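Local atomic coordinates of DUF3829 domain-containing protein (Bacteroides thetaiotaomicron, PDB entry 3RH3), a protein that is of unknown function, an all-helical DUF3829-like protein whose natural form is probably a lipoprotein. Residues Pro79-Arg82 against Gln83-Gln87. Sequence-based numbering, arbitrary orientation.
Sequences PEVR and QNLKQ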
loop_
_atom_site.group_PDB
_atom_site.type_symbol
_atom_site.label_atom_id
_atom_site.label_comp_id
_atom_site.label_asym_id
_atom_site.label_seq_id
_atom_site.Cartn_x
_atom_site.Cartn_y
_atom_site.Cartn_z
ATOM N N PRO A 79 -0.999 -16.865 -16.800
ATOM C CA PRO A 79 -1.457 -17.828 -15.780
ATOM C C PRO A 79 -0.749 -17.766 -14.443
ATOM O O PRO A 79 -1.396 -17.949 -13.419
ATOM C CB PRO A 79 -1.231 -19.181 -16.459
ATOM C CG PRO A 79 -1.362 -18.891 -17.909
ATOM C CD PRO A 79 -0.725 -17.556 -18.085
ATOM N N GLU A 80 0.566 -17.524 -14.439
ATOM C CA GLU A 80 1.347 -17.406 -13.210
ATOM C C GLU A 80 0.834 -16.211 -12.429
ATOM O O GLU A 80 0.521 -16.341 -11.240
ATOM C CB GLU A 80 2.848 -17.281 -13.540
ATOM C CG GLU A 80 3.783 -17.262 -12.342
ATOM C CD GLU A 80 5.261 -17.092 -12.663
ATOM O OE1 GLU A 80 5.590 -16.533 -13.736
ATOM O OE2 GLU A 80 6.096 -17.507 -11.826
ATOM N N VAL A 81 0.643 -15.079 -13.113
ATOM C CA VAL A 81 0.146 -13.853 -12.465
ATOM C C VAL A 81 -1.252 -14.086 -11.891
ATOM O O VAL A 81 -1.493 -13.707 -10.752
ATOM C CB VAL A 81 0.200 -12.610 -13.394
ATOM C CG1 VAL A 81 -0.640 -11.463 -12.838
ATOM C CG2 VAL A 81 1.645 -12.147 -13.588
ATOM N N ARG A 82 -2.152 -14.745 -12.651
ATOM C CA ARG A 82 -3.517 -15.010 -12.201
ATOM C C ARG A 82 -3.509 -15.887 -10.944
ATOM O O ARG A 82 -4.208 -15.579 -9.982
ATOM C CB ARG A 82 -4.361 -15.661 -13.320
ATOM C CG ARG A 82 -4.538 -14.748 -14.497
ATOM C CD ARG A 82 -5.006 -15.537 -15.680
ATOM N NE ARG A 82 -6.457 -15.764 -15.648
ATOM C CZ ARG A 82 -7.134 -16.389 -16.598
ATOM N NH1 ARG A 82 -6.510 -16.837 -17.682
ATOM N NH2 ARG A 82 -8.438 -16.565 -16.479
ATOM N N GLN A 83 -2.701 -16.960 -10.952
ATOM C CA GLN A 83 -2.583 -17.851 -9.805
ATOM C C GLN A 83 -1.998 -17.122 -8.560
ATOM O O GLN A 83 -2.506 -17.301 -7.442
ATOM C CB GLN A 83 -1.741 -19.092 -10.176
ATOM C CG GLN A 83 -1.684 -20.140 -9.066
ATOM C CD GLN A 83 -3.020 -20.632 -8.540
ATOM O OE1 GLN A 83 -4.043 -20.702 -9.247
ATOM N NE2 GLN A 83 -3.031 -21.020 -7.275
ATOM N N ASN A 84 -0.953 -16.306 -8.752
ATOM C CA ASN A 84 -0.356 -15.512 -7.663
ATOM C C ASN A 84 -1.365 -14.563 -7.049
ATOM O O ASN A 84 -1.444 -14.452 -5.828
ATOM C CB ASN A 84 0.863 -14.710 -8.154
ATOM C CG ASN A 84 2.038 -15.559 -8.528
ATOM O OD1 ASN A 84 2.148 -16.703 -8.120
ATOM N ND2 ASN A 84 2.936 -15.022 -9.330
ATOM N N LEU A 85 -2.165 -13.910 -7.882
ATOM C CA LEU A 85 -3.175 -12.992 -7.380
ATOM C C LEU A 85 -4.238 -13.747 -6.562
ATOM O O LEU A 85 -4.603 -13.298 -5.468
ATOM C CB LEU A 85 -3.818 -12.202 -8.537
ATOM C CG LEU A 85 -2.968 -11.065 -9.139
ATOM C CD1 LEU A 85 -3.532 -10.600 -10.465
ATOM C CD2 LEU A 85 -2.826 -9.881 -8.161
ATOM N N LYS A 86 -4.698 -14.897 -7.089
ATOM C CA LYS A 86 -5.733 -15.719 -6.467
ATOM C C LYS A 86 -5.260 -16.271 -5.111
ATOM O O LYS A 86 -6.033 -16.296 -4.163
ATOM C CB LYS A 86 -6.147 -16.853 -7.421
ATOM C CG LYS A 86 -7.371 -17.643 -6.981
ATOM C CD LYS A 86 -7.743 -18.712 -7.987
ATOM C CE LYS A 86 -8.691 -19.727 -7.406
ATOM N NZ LYS A 86 -7.964 -20.785 -6.665
ATOM N N GLN A 87 -4.014 -16.730 -5.032
ATOM C CA GLN A 87 -3.449 -17.305 -3.820
ATOM C C GLN A 87 -3.244 -16.231 -2.740
ATOM O O GLN A 87 -3.520 -16.470 -1.561
ATOM C CB GLN A 87 -2.120 -17.968 -4.177
ATOM C CG GLN A 87 -1.517 -18.854 -3.106
ATOM C CD GLN A 87 -0.166 -19.338 -3.573
ATOM O OE1 GLN A 87 -0.034 -19.990 -4.618
ATOM N NE2 GLN A 87 0.870 -18.983 -2.838
#
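Val81 and Leu85, one helical turn apart, lie side by side and point the same way, CG1 of Val81 meeting CD1 of Leu85 at 3.8 Å. That valine methyl stands anti to its own backbone nitrogen (chi1 165°), beside the carbonyl carbon, which turns it toward Leu85. Next to this pair, Glu80 and Asn84 also run alongside each other: ND2 of Asn84 approaches the aliphatic CG of Glu80 at 3.8 Å, and the carboxylate and amide planes are turned 49° apart. With chi1 at -68°, the Asn84 amide folds back over the preceding turn, its CG 3.2 Å from the backbone O of Glu80; ND2 is poorly angled for a hydrogen bond to that oxygen. Glu80 O instead accepts a hydrogen bond from the backbone N of Asn84 at 2.9 Å. These are the first turns of alpha-helix 79-111, one of the long helices of this all-alpha protein, and the i to i+4 bonds that define it also join Gln83 N to Pro79 O, Leu85 N to Val81 O and Lys86 N to Arg82 O, each at 3.0 Å. Replacing Asn84 by alanine would take away the amide but not the backbone bond, and would probably leave the Glu80 carbonyl less shielded on that side and the extended Glu80 chain freer to turn. Helix 115-154 packs against the apolar pair, Ile142 and Leu146 touching Val81 and Leu143 touching Leu85; Ile142 also meets Asn84. At the start of the helix, OD1 of Asn78 accepts a hydrogen bond from the backbone N of Val81, and the Arg82 side chain reaches back to the preceding loop, its NE hydrogen-bonded to Pro73 O.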